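Competence damage-inducible protein A (Klebsiella pneumoniae subsp. pneumoniae MGH 78578, PDB 5V01) is of unknown function but belongs to the CinA family, some of whose members deamidate nicotinamide mononucleotide. Local coordinates at residues A[9-14]-A[154-159]; A[32-37]-A[58-63]. All blocks are in the same frame, centred on the assembly; numbering follows the deposited sequence.

Contact 1. Residues A[9-14]-A[154-159]; sequences DSDANN and VAKAVR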
# COMPACT_ATOMS: atom_id res chain seq x y z
N ASP A 9 19.45 8.20 -8.51
CA ASP A 9 18.52 9.31 -8.19
C ASP A 9 18.48 10.28 -9.36
O ASP A 9 19.23 11.26 -9.40
CB ASP A 9 18.95 10.07 -6.93
CG ASP A 9 17.98 11.19 -6.56
OD1 ASP A 9 16.76 11.07 -6.85
OD2 ASP A 9 18.43 12.21 -5.98
N SER A 10 17.61 9.98 -10.32
CA SER A 10 17.61 10.68 -11.60
C SER A 10 16.23 10.75 -12.18
O SER A 10 15.56 9.73 -12.28
CB SER A 10 18.50 9.93 -12.60
OG SER A 10 18.56 10.62 -13.84
N ASP A 11 15.84 11.94 -12.62
CA ASP A 11 14.59 12.14 -13.35
C ASP A 11 14.61 11.48 -14.74
O ASP A 11 13.57 11.36 -15.38
CB ASP A 11 14.26 13.64 -13.48
CG ASP A 11 13.95 14.30 -12.12
OD1 ASP A 11 14.01 13.62 -11.07
OD2 ASP A 11 13.65 15.51 -12.11
N ALA A 12 15.80 11.06 -15.19
CA ALA A 12 15.95 10.25 -16.41
C ALA A 12 15.53 8.78 -16.24
O ALA A 12 15.47 8.05 -17.22
CB ALA A 12 17.38 10.33 -16.90
N ASN A 13 15.27 8.35 -15.01
CA ASN A 13 14.64 7.03 -14.76
C ASN A 13 13.14 7.15 -14.83
O ASN A 13 12.58 8.23 -14.61
CB ASN A 13 15.03 6.46 -13.39
CG ASN A 13 16.50 6.11 -13.28
OD1 ASN A 13 17.10 5.62 -14.24
ND2 ASN A 13 17.07 6.32 -12.10
N ASN A 14 12.51 6.03 -15.18
CA ASN A 14 11.06 5.96 -15.28
C ASN A 14 10.57 4.79 -14.42
O ASN A 14 11.06 3.66 -14.52
CB ASN A 14 10.63 5.75 -16.73
CG ASN A 14 9.15 5.54 -16.87
OD1 ASN A 14 8.67 4.39 -16.85
ND2 ASN A 14 8.40 6.65 -16.96
N VAL A 154 7.38 12.25 -3.00
CA VAL A 154 6.90 10.87 -3.00
C VAL A 154 7.31 10.14 -4.29
O VAL A 154 7.80 9.01 -4.24
CB VAL A 154 5.37 10.83 -2.75
CG1 VAL A 154 4.79 9.46 -3.06
CG2 VAL A 154 5.04 11.23 -1.31
N ALA A 155 7.09 10.77 -5.44
CA ALA A 155 7.39 10.12 -6.72
C ALA A 155 8.91 9.86 -6.83
O ALA A 155 9.33 8.79 -7.25
CB ALA A 155 6.91 10.97 -7.88
N LYS A 156 9.71 10.83 -6.41
CA LYS A 156 11.17 10.65 -6.41
C LYS A 156 11.63 9.53 -5.50
O LYS A 156 12.55 8.78 -5.82
CB LYS A 156 11.86 11.95 -6.01
CG LYS A 156 11.82 13.03 -7.08
CD LYS A 156 12.42 14.33 -6.56
CE LYS A 156 12.54 15.37 -7.67
NZ LYS A 156 13.08 16.64 -7.14
N ALA A 157 10.99 9.42 -4.33
CA ALA A 157 11.38 8.41 -3.36
C ALA A 157 11.02 7.01 -3.85
O ALA A 157 11.79 6.08 -3.72
CB ALA A 157 10.70 8.68 -2.03
N VAL A 158 9.85 6.87 -4.46
CA VAL A 158 9.47 5.59 -5.05
C VAL A 158 10.46 5.19 -6.16
O VAL A 158 10.93 4.05 -6.20
CB VAL A 158 8.02 5.66 -5.62
CG1 VAL A 158 7.73 4.44 -6.50
CG2 VAL A 158 7.01 5.77 -4.47
N ARG A 159 10.78 6.13 -7.05
CA ARG A 159 11.71 5.87 -8.14
C ARG A 159 13.10 5.48 -7.58
O ARG A 159 13.73 4.53 -8.06
CB ARG A 159 11.81 7.09 -9.05
CG ARG A 159 12.09 6.83 -10.52
CD ARG A 159 12.08 8.16 -11.25
NE ARG A 159 12.98 9.11 -10.59
CZ ARG A 159 12.88 10.43 -10.65
NH1 ARG A 159 11.90 11.00 -11.35
NH2 ARG A 159 13.76 11.18 -10.00
O HOH W 1 14.62 9.55 -7.57
O HOH W 2 15.63 7.58 -9.50
O HOH W 3 10.56 10.17 -14.24
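The guanidinium of Arg159 lies under the peptide joining Ser10 to Asp11: Ser10 O, Asp11 N and Asp11 CA sit over one face, with Asp11 CA 3.2 Å above the plane and toward the rim. Water 2 is in plane at the edge, and Asp9 OD1 is also near the plane. The peptide belongs to a type I beta turn from Ser10 to Asn13, which also carries an ST turn, Ala12 N donating to Ser10 OG. In this way the N-terminal loop ahead of helix 15-29 docks on helix 150-169. The salt bridge runs from Arg159 NH2 to Asp11 OD1 at 2.7 Å. It meets the anti side of the carboxylate, whose plane is turned 61° from the guanidinium. A bend at chi3 (52°) swings NE off the line of the aliphatic chain, while CD packs 4.0 Å from Asn13 CB. Arg159 is modelled in two conformers, and these contacts belong to one of them. Water 1 ties Asp9 OD1 to Lys156 O, with a weak bond from Arg159 NH2; Lys156 NZ itself turns to Ala147 O. Asn13 ND2, held by Glu7 O, also donates to water 2, which accepts from Arg159 NE at 3.2 Å.

Contact 2. Residues A[32-37]-A[58-63]; sequences RLTTAE and YDTGVV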
# COMPACT_ATOMS: atom_id res chain seq x y z
N ARG A 32 11.17 -13.12 -3.90
CA ARG A 32 9.95 -12.38 -3.66
C ARG A 32 10.26 -11.15 -2.82
O ARG A 32 11.09 -11.20 -1.90
CB ARG A 32 8.90 -13.26 -2.98
CG ARG A 32 8.53 -14.43 -3.85
CD ARG A 32 7.36 -15.21 -3.31
NE ARG A 32 6.10 -14.49 -3.48
CZ ARG A 32 5.42 -14.38 -4.63
NH1 ARG A 32 5.86 -14.94 -5.76
NH2 ARG A 32 4.28 -13.71 -4.64
N LEU A 33 9.59 -10.07 -3.16
CA LEU A 33 9.76 -8.75 -2.58
C LEU A 33 8.53 -8.39 -1.76
O LEU A 33 7.41 -8.75 -2.13
CB LEU A 33 9.90 -7.76 -3.74
CG LEU A 33 9.99 -6.27 -3.43
CD1 LEU A 33 11.25 -5.92 -2.65
CD2 LEU A 33 9.93 -5.49 -4.74
N THR A 34 8.73 -7.61 -0.70
CA THR A 34 7.64 -7.04 0.11
C THR A 34 8.03 -5.61 0.48
O THR A 34 9.21 -5.24 0.42
CB THR A 34 7.38 -7.89 1.35
OG1 THR A 34 6.21 -7.43 1.99
CG2 THR A 34 8.51 -7.85 2.33
N THR A 35 7.03 -4.80 0.81
CA THR A 35 7.24 -3.38 1.07
C THR A 35 6.50 -2.88 2.28
O THR A 35 5.37 -3.31 2.56
CB THR A 35 6.83 -2.51 -0.14
OG1 THR A 35 5.45 -2.71 -0.46
CG2 THR A 35 7.70 -2.78 -1.33
N ALA A 36 7.12 -1.91 2.96
CA ALA A 36 6.50 -1.19 4.08
C ALA A 36 6.73 0.30 3.85
O ALA A 36 7.87 0.73 3.69
CB ALA A 36 7.07 -1.62 5.42
N GLU A 37 5.65 1.07 3.85
CA GLU A 37 5.70 2.49 3.53
C GLU A 37 5.02 3.31 4.59
O GLU A 37 4.13 2.83 5.30
CB GLU A 37 4.92 2.71 2.21
CG GLU A 37 5.53 2.05 1.00
CD GLU A 37 4.67 2.27 -0.23
OE1 GLU A 37 4.61 3.41 -0.74
OE2 GLU A 37 4.08 1.28 -0.70
N TYR A 58 5.68 -10.68 -5.97
CA TYR A 58 5.23 -9.75 -4.91
C TYR A 58 3.83 -10.09 -4.51
O TYR A 58 2.96 -10.33 -5.36
CB TYR A 58 5.23 -8.32 -5.46
CG TYR A 58 4.76 -7.23 -4.49
CD1 TYR A 58 3.44 -6.84 -4.42
CD2 TYR A 58 5.67 -6.58 -3.69
CE1 TYR A 58 3.04 -5.84 -3.55
CE2 TYR A 58 5.30 -5.59 -2.84
CZ TYR A 58 3.98 -5.21 -2.75
OH TYR A 58 3.61 -4.19 -1.91
N ASP A 59 3.58 -10.10 -3.21
CA ASP A 59 2.18 -10.16 -2.81
C ASP A 59 1.76 -9.40 -1.59
O ASP A 59 0.57 -9.27 -1.43
CB ASP A 59 1.71 -11.60 -2.73
CG ASP A 59 2.52 -12.41 -1.77
OD1 ASP A 59 2.74 -11.93 -0.66
OD2 ASP A 59 2.93 -13.53 -2.13
N THR A 60 2.68 -8.84 -0.80
CA THR A 60 2.31 -8.12 0.41
C THR A 60 2.98 -6.76 0.52
O THR A 60 4.21 -6.66 0.42
CB THR A 60 2.67 -8.97 1.64
OG1 THR A 60 1.97 -10.22 1.58
CG2 THR A 60 2.32 -8.27 2.96
N GLY A 61 2.18 -5.74 0.77
CA GLY A 61 2.66 -4.43 1.15
C GLY A 61 1.84 -3.89 2.29
O GLY A 61 0.66 -4.19 2.41
N VAL A 62 2.46 -3.05 3.10
CA VAL A 62 1.74 -2.30 4.10
C VAL A 62 2.03 -0.82 4.03
O VAL A 62 3.11 -0.41 3.57
CB VAL A 62 1.98 -2.81 5.54
CG1 VAL A 62 1.67 -4.30 5.64
CG2 VAL A 62 3.41 -2.54 6.02
N VAL A 63 1.05 -0.04 4.49
CA VAL A 63 1.17 1.39 4.68
C VAL A 63 0.88 1.63 6.15
O VAL A 63 -0.21 1.34 6.63
CB VAL A 63 0.18 2.15 3.78
CG1 VAL A 63 0.31 3.64 4.01
CG2 VAL A 63 0.45 1.80 2.35
O HOH W 4 5.39 -13.31 -0.97
O HOH W 5 5.38 -9.89 -0.89
O HOH W 6 3.88 -0.97 0.82
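Strands 33-37 and 58-63 run parallel, 8° apart, and their ladder is firm from Thr35 onward, where Val62 N donates to Thr35 O and Glu37 N to Val62 O, both at 3.0 Å. Before that the nearest CA atoms pair Leu33 with Tyr58 and Thr34 with Thr60, and water 5 bridges Leu33 O and Thr60 N. Thr60 O takes a weak bond from Thr35 N and a second from Thr34 OG1 at 2.7 Å, the hydroxyl standing 43° out of the carbonyl plane. Tyr58 CG is anti to the backbone N (chi1 179°), and the ring reaches across to Thr35, whose OG1 lies in the ring plane at its edge and is hydrogen-bonded to Tyr58 OH at 2.8 Å. The strands are the two arms of a beta-alpha-beta unit, with helix 43-50 as the crossover; its Leu44 and Leu48 pack on Thr35, and its Ala45 on Tyr58. Water 6 sits among Thr35 OG1, Glu37 OE2 and Val62 O, while Glu37 OE1 accepts from Thr40 OG1 and Leu44 N. On the other face, where helix 89-103 lays Ile99, Ala36 CB meets Val62 CG2 at 3.8 Å. Val62 also touches Val62 of the second subunit, whose strand pairs antiparallel with Gly61 to Val63. At the N-terminal end, the guanidinium of Arg32 has Tyr58 N over one face, and its NH2 forms a salt bridge at 2.9 Å to Asp59 OD2, approaching from above the carboxylate plane.

Contact 1 is on the surface and contact 2 is buried; their centres are 19 Å apart and their nearest atoms about 5 Å, without touching. What lies between them is the loop after strand 33-37 and the start of helix 43-50. Contact 1 joins the N-terminal loop to helix 150-169; Ala157 and Val158 of the same helix, which do not touch residues 9-14, reach Thr40 and Leu44, and both of these also donate to the Glu37 carboxylate of contact 2. Strand 58-63 of contact 2 continues the sheet into the second subunit. A bound sodium lies about 11 Å from the Asn13 side chain, and one about 10 Å from that of Val63.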